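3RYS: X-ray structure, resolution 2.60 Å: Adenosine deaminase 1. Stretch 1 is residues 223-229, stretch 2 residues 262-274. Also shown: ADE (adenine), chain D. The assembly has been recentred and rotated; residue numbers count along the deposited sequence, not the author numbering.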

ATOM      1  N   HIS A 223      -3.805  -3.697   6.260  1.00 13.70           N
ATOM      2  CA  HIS A 223      -3.741  -5.111   6.630  1.00 14.13           C
ATOM      3  C   HIS A 223      -4.937  -5.497   7.515  1.00 15.32           C
ATOM      4  O   HIS A 223      -5.999  -5.857   7.009  1.00 15.25           O
ATOM      5  CB  HIS A 223      -2.406  -5.470   7.297  1.00 12.24           C
ATOM      6  CG  HIS A 223      -1.240  -5.454   6.358  1.00 14.10           C
ATOM      7  ND1 HIS A 223      -1.141  -6.302   5.276  1.00 13.91           N
ATOM      8  CD2 HIS A 223      -0.115  -4.696   6.343  1.00 16.32           C
ATOM      9  CE1 HIS A 223      -0.015  -6.061   4.629  1.00 14.05           C
ATOM     10  NE2 HIS A 223       0.629  -5.096   5.258  1.00 13.52           N
ATOM     11  N   GLY A 224      -4.759  -5.421   8.830  1.00 15.20           N
ATOM     12  CA  GLY A 224      -5.849  -5.648   9.763  1.00 15.22           C
ATOM     13  C   GLY A 224      -6.306  -7.089   9.922  1.00 15.70           C
ATOM     14  O   GLY A 224      -7.311  -7.349  10.580  1.00 15.46           O
ATOM     15  N   ILE A 225      -5.574  -8.034   9.342  1.00 14.74           N
ATOM     16  CA  ILE A 225      -6.013  -9.426   9.360  1.00 16.34           C
ATOM     17  C   ILE A 225      -6.041 -10.055  10.756  1.00 16.90           C
ATOM     18  O   ILE A 225      -6.782 -11.013  10.997  1.00 16.05           O
ATOM     19  CB  ILE A 225      -5.170 -10.310   8.425  1.00 16.11           C
ATOM     20  CG1 ILE A 225      -3.701 -10.282   8.849  1.00 16.70           C
ATOM     21  CG2 ILE A 225      -5.338  -9.871   6.974  1.00 15.83           C
ATOM     22  CD1 ILE A 225      -2.888 -11.436   8.287  1.00 16.83           C
ATOM     23  N   ARG A 226      -5.239  -9.528  11.677  1.00 16.77           N
ATOM     24  CA  ARG A 226      -5.200 -10.091  13.025  1.00 18.04           C
ATOM     25  C   ARG A 226      -6.391  -9.660  13.877  1.00 18.90           C
ATOM     26  O   ARG A 226      -6.518 -10.060  15.034  1.00 19.69           O
ATOM     27  CB  ARG A 226      -3.876  -9.787  13.726  1.00 15.95           C
ATOM     28  CG  ARG A 226      -2.723 -10.641  13.224  1.00 16.30           C
ATOM     29  CD  ARG A 226      -1.558 -10.615  14.188  1.00 17.49           C
ATOM     30  NE  ARG A 226      -1.918 -11.195  15.477  1.00 19.78           N
ATOM     31  CZ  ARG A 226      -1.183 -11.084  16.580  1.00 19.66           C
ATOM     32  NH1 ARG A 226      -0.045 -10.404  16.553  1.00 17.27           N
ATOM     33  NH2 ARG A 226      -1.591 -11.645  17.713  1.00 18.41           N
ATOM     34  N   CYS A 227      -7.276  -8.859  13.295  1.00 16.92           N
ATOM     35  CA  CYS A 227      -8.491  -8.455  13.983  1.00 18.15           C
ATOM     36  C   CYS A 227      -9.368  -9.674  14.236  1.00 18.84           C
ATOM     37  O   CYS A 227     -10.192  -9.681  15.148  1.00 20.39           O
ATOM     38  CB  CYS A 227      -9.267  -7.437  13.148  1.00 20.47           C
ATOM     39  SG  CYS A 227     -10.087  -8.163  11.715  1.00 16.04           S
ATOM     40  N   MET A 228      -9.182 -10.708  13.422  1.00 17.49           N
ATOM     41  CA  MET A 228      -9.988 -11.917  13.528  1.00 17.35           C
ATOM     42  C   MET A 228      -9.813 -12.614  14.879  1.00 19.90           C
ATOM     43  O   MET A 228     -10.580 -13.507  15.225  1.00 20.16           O
ATOM     44  CB  MET A 228      -9.652 -12.880  12.387  1.00 18.64           C
ATOM     45  CG  MET A 228     -10.029 -12.378  10.996  1.00 18.12           C
ATOM     46  SD  MET A 228     -11.807 -12.425  10.671  1.00 22.57           S
ATOM     47  CE  MET A 228     -12.329 -10.857  11.347  1.00 26.18           C
ATOM     48  N   GLU A 229      -8.811 -12.198  15.643  1.00 20.17           N
ATOM     49  CA  GLU A 229      -8.528 -12.832  16.926  1.00 19.91           C
ATOM     50  C   GLU A 229      -9.403 -12.284  18.043  1.00 21.61           C
ATOM     51  O   GLU A 229      -9.427 -12.819  19.152  1.00 22.33           O
ATOM     52  CB  GLU A 229      -7.050 -12.687  17.274  1.00 17.03           C
ATOM     53  CG  GLU A 229      -6.154 -13.449  16.317  1.00 19.01           C
ATOM     54  CD  GLU A 229      -4.695 -13.060  16.428  1.00 19.10           C
ATOM     55  OE1 GLU A 229      -4.320 -12.367  17.404  1.00 15.09           O
ATOM     56  OE2 GLU A 229      -3.926 -13.453  15.526  1.00 17.36           O
ATOM     57  N   ASP A 262      -5.179 -20.513   3.059  1.00 18.37           N
ATOM     58  CA  ASP A 262      -5.509 -20.322   4.465  1.00 17.12           C
ATOM     59  C   ASP A 262      -5.886 -18.879   4.789  1.00 16.06           C
ATOM     60  O   ASP A 262      -6.087 -18.540   5.953  1.00 18.44           O
ATOM     61  CB  ASP A 262      -4.327 -20.752   5.342  1.00 16.94           C
ATOM     62  CG  ASP A 262      -3.921 -22.195   5.106  1.00 19.87           C
ATOM     63  OD1 ASP A 262      -4.817 -23.071   5.096  1.00 20.26           O
ATOM     64  OD2 ASP A 262      -2.709 -22.453   4.932  1.00 20.66           O
ATOM     65  N   HIS A 263      -5.985 -18.027   3.773  1.00 15.61           N
ATOM     66  CA  HIS A 263      -6.209 -16.604   4.021  1.00 15.45           C
ATOM     67  C   HIS A 263      -7.639 -16.283   4.463  1.00 17.71           C
ATOM     68  O   HIS A 263      -8.598 -16.806   3.899  1.00 19.70           O
ATOM     69  CB  HIS A 263      -5.834 -15.768   2.804  1.00 12.56           C
ATOM     70  CG  HIS A 263      -5.507 -14.349   3.140  1.00 14.57           C
ATOM     71  ND1 HIS A 263      -6.475 -13.407   3.419  1.00 13.74           N
ATOM     72  CD2 HIS A 263      -4.317 -13.712   3.259  1.00 15.15           C
ATOM     73  CE1 HIS A 263      -5.895 -12.252   3.690  1.00 14.20           C
ATOM     74  NE2 HIS A 263      -4.586 -12.410   3.599  1.00 11.54           N
ATOM     75  N   PRO A 264      -7.775 -15.409   5.475  1.00 18.86           N
ATOM     76  CA  PRO A 264      -9.059 -15.028   6.080  1.00 18.64           C
ATOM     77  C   PRO A 264      -9.934 -14.171   5.179  1.00 17.90           C
ATOM     78  O   PRO A 264     -11.099 -13.975   5.504  1.00 22.52           O
ATOM     79  CB  PRO A 264      -8.645 -14.190   7.295  1.00 18.54           C
ATOM     80  CG  PRO A 264      -7.189 -14.464   7.502  1.00 20.14           C
ATOM     81  CD  PRO A 264      -6.640 -14.764   6.154  1.00 19.11           C
ATOM     82  N   LEU A 265      -9.388 -13.661   4.080  1.00 18.85           N
ATOM     83  CA  LEU A 265     -10.136 -12.735   3.227  1.00 17.87           C
ATOM     84  C   LEU A 265     -11.578 -13.164   2.923  1.00 17.30           C
ATOM     85  O   LEU A 265     -12.504 -12.371   3.084  1.00 18.61           O
ATOM     86  CB  LEU A 265      -9.386 -12.443   1.927  1.00 15.18           C
ATOM     87  CG  LEU A 265     -10.121 -11.388   1.104  1.00 14.33           C
ATOM     88  CD1 LEU A 265     -10.119 -10.070   1.852  1.00 13.99           C
ATOM     89  CD2 LEU A 265      -9.513 -11.230  -0.279  1.00 14.27           C
ATOM     90  N   PRO A 266     -11.775 -14.417   2.474  1.00 20.95           N
ATOM     91  CA  PRO A 266     -13.141 -14.863   2.171  1.00 18.67           C
ATOM     92  C   PRO A 266     -14.065 -14.706   3.375  1.00 17.37           C
ATOM     93  O   PRO A 266     -15.161 -14.170   3.242  1.00 18.40           O
ATOM     94  CB  PRO A 266     -12.961 -16.350   1.844  1.00 13.49           C
ATOM     95  CG  PRO A 266     -11.541 -16.490   1.439  1.00 15.80           C
ATOM     96  CD  PRO A 266     -10.775 -15.472   2.225  1.00 18.42           C
ATOM     97  N   GLU A 267     -13.614 -15.171   4.535  1.00 17.09           N
ATOM     98  CA  GLU A 267     -14.397 -15.091   5.763  1.00 19.48           C
ATOM     99  C   GLU A 267     -14.650 -13.638   6.174  1.00 19.49           C
ATOM    100  O   GLU A 267     -15.738 -13.297   6.651  1.00 15.68           O
ATOM    101  CB  GLU A 267     -13.692 -15.852   6.893  1.00 18.52           C
ATOM    102  CG  GLU A 267     -14.439 -15.836   8.225  1.00 25.00           C
ATOM    103  CD  GLU A 267     -13.711 -16.597   9.333  1.00 28.66           C
ATOM    104  OE1 GLU A 267     -12.547 -17.004   9.128  1.00 26.48           O
ATOM    105  OE2 GLU A 267     -14.308 -16.787  10.416  1.00 30.70           O
ATOM    106  N   MET A 268     -13.639 -12.790   5.982  1.00 16.28           N
ATOM    107  CA  MET A 268     -13.730 -11.372   6.327  1.00 17.74           C
ATOM    108  C   MET A 268     -14.800 -10.687   5.487  1.00 17.46           C
ATOM    109  O   MET A 268     -15.576  -9.863   5.983  1.00 13.56           O
ATOM    110  CB  MET A 268     -12.382 -10.672   6.118  1.00 16.80           C
ATOM    111  CG  MET A 268     -11.268 -11.152   7.039  1.00 17.21           C
ATOM    112  SD  MET A 268      -9.650 -10.475   6.610  1.00 19.23           S
ATOM    113  CE  MET A 268      -9.708  -8.864   7.403  1.00 13.83           C
ATOM    114  N   LEU A 269     -14.825 -11.033   4.204  1.00 17.76           N
ATOM    115  CA  LEU A 269     -15.827 -10.510   3.292  1.00 17.14           C
ATOM    116  C   LEU A 269     -17.206 -11.020   3.695  1.00 17.80           C
ATOM    117  O   LEU A 269     -18.150 -10.242   3.832  1.00 20.62           O
ATOM    118  CB  LEU A 269     -15.500 -10.918   1.859  1.00 14.08           C
ATOM    119  CG  LEU A 269     -16.332 -10.284   0.747  1.00 15.39           C
ATOM    120  CD1 LEU A 269     -16.167  -8.772   0.741  1.00 14.41           C
ATOM    121  CD2 LEU A 269     -15.943 -10.875  -0.600  1.00 16.72           C
ATOM    122  N   ALA A 270     -17.315 -12.328   3.900  1.00 14.97           N
ATOM    123  CA  ALA A 270     -18.585 -12.932   4.282  1.00 17.94           C
ATOM    124  C   ALA A 270     -19.194 -12.310   5.539  1.00 17.41           C
ATOM    125  O   ALA A 270     -20.412 -12.155   5.623  1.00 20.25           O
ATOM    126  CB  ALA A 270     -18.438 -14.437   4.449  1.00 18.73           C
ATOM    127  N   ILE A 271     -18.360 -11.955   6.514  1.00 16.02           N
ATOM    128  CA  ILE A 271     -18.878 -11.389   7.759  1.00 16.88           C
ATOM    129  C   ILE A 271     -19.067  -9.873   7.717  1.00 20.12           C
ATOM    130  O   ILE A 271     -19.401  -9.260   8.731  1.00 20.67           O
ATOM    131  CB  ILE A 271     -18.014 -11.751   8.978  1.00 16.73           C
ATOM    132  CG1 ILE A 271     -16.610 -11.167   8.827  1.00 18.38           C
ATOM    133  CG2 ILE A 271     -17.986 -13.263   9.187  1.00 20.07           C
ATOM    134  CD1 ILE A 271     -15.677 -11.519   9.972  1.00 18.58           C
ATOM    135  N   GLY A 272     -18.850  -9.272   6.550  1.00 18.65           N
ATOM    136  CA  GLY A 272     -19.188  -7.875   6.346  1.00 14.79           C
ATOM    137  C   GLY A 272     -18.092  -6.858   6.604  1.00 19.74           C
ATOM    138  O   GLY A 272     -18.341  -5.654   6.535  1.00 19.25           O
ATOM    139  N   LEU A 273     -16.883  -7.323   6.909  1.00 16.26           N
ATOM    140  CA  LEU A 273     -15.753  -6.409   7.035  1.00 15.90           C
ATOM    141  C   LEU A 273     -15.557  -5.687   5.709  1.00 16.44           C
ATOM    142  O   LEU A 273     -15.582  -6.312   4.648  1.00 19.14           O
ATOM    143  CB  LEU A 273     -14.475  -7.157   7.420  1.00 16.34           C
ATOM    144  CG  LEU A 273     -14.405  -7.745   8.829  1.00 15.13           C
ATOM    145  CD1 LEU A 273     -13.121  -8.533   9.006  1.00 15.58           C
ATOM    146  CD2 LEU A 273     -14.503  -6.640   9.865  1.00 16.31           C
ATOM    147  N   ASN A 274     -15.373  -4.373   5.769  1.00 15.43           N
ATOM    148  CA  ASN A 274     -15.210  -3.564   4.564  1.00 15.84           C
ATOM    149  C   ASN A 274     -13.816  -3.705   3.948  1.00 15.11           C
ATOM    150  O   ASN A 274     -13.027  -2.758   3.941  1.00 14.03           O
ATOM    151  CB  ASN A 274     -15.502  -2.102   4.883  1.00 14.83           C
ATOM    152  CG  ASN A 274     -15.420  -1.216   3.664  1.00 15.19           C
ATOM    153  OD1 ASN A 274     -15.615  -1.675   2.538  1.00 13.55           O
ATOM    154  ND2 ASN A 274     -15.129   0.062   3.880  1.00 12.90           N
TER
HETATM  155  N9  ADE D 345       6.787  -1.246   4.778  1.00 18.84           N
HETATM  156  C8  ADE D 345       6.503  -1.529   3.468  1.00 21.89           C
HETATM  157  N7  ADE D 345       5.555  -2.428   3.303  1.00 20.30           N
HETATM  158  C5  ADE D 345       5.196  -2.759   4.602  1.00 22.54           C
HETATM  159  C6  ADE D 345       4.243  -3.661   5.122  1.00 23.31           C
HETATM  160  N6  ADE D 345       3.457  -4.419   4.348  1.00 21.81           N
HETATM  161  N1  ADE D 345       4.133  -3.753   6.467  1.00 22.49           N
HETATM  162  C2  ADE D 345       4.928  -2.992   7.234  1.00 22.84           C
HETATM  163  N3  ADE D 345       5.859  -2.108   6.865  1.00 21.82           N
HETATM  164  C4  ADE D 345       5.944  -2.041   5.524  1.00 20.84           C

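Two segments far apart in sequence can pack mainly through apolar side chains, each with hydrogen bonds of its own, and this pair from adenosine deaminase 1 is a clear example. No hydrogen bond crosses between the stretches, which together bury 332 Å².

The first residue of stretch 2 to make contact is His263, whose ring serves two ends. Its ND1 accepts from Leu265 N at 3.0 Å, capping the turn that leads into the helix, while its CE1 lies 4.1 Å from Ile225 CG2, an oblique approach to the ring. Pro264 follows with its CB 4.3 Å from Met228 CG, and its carbonyl O takes the 2.8 Å bond from Met268 N.

That bond belongs to the helical turn that brings Met268 around to face stretch 1. Extended through chi2 (t), Met268 reaches in among three residues of the 3-10 segment: its CG is 3.9 Å from Met228 SD, its SD 4.4 Å from Ile225 CG2, and its CE 4.4 Å from Cys227 SG. Met268 CE also lies near the stretch 1 backbone, 4.2 Å from Ile225 CA and 4.3 Å from Gly224 O.

The helix then ends in a Schellman motif. Gly272 adopts a positive phi, at which a CB would be jammed against the preceding carbonyl O; Gly272 N bonds to Leu269 O at 3.0 Å, and Leu273 N makes a weak bond to Met268 O, also 3.0 Å. The chain turns at Gly272, and Ile271 before it and Leu273 after it both point toward stretch 1. There Met228 CE meets Ile271 CD1 at 3.7 Å and Leu273 CD1 at 3.4 Å, while Cys227 SG lies 4.1 Å from that same Leu273 CD1.

No charged residue makes a close contact across the stretches. Arg226 points away and forms a salt bridge within its own stretch, Arg226 NH2 to Glu229 OE1 at 2.8 Å; its neighbours Ile225 and Cys227 point toward stretch 2.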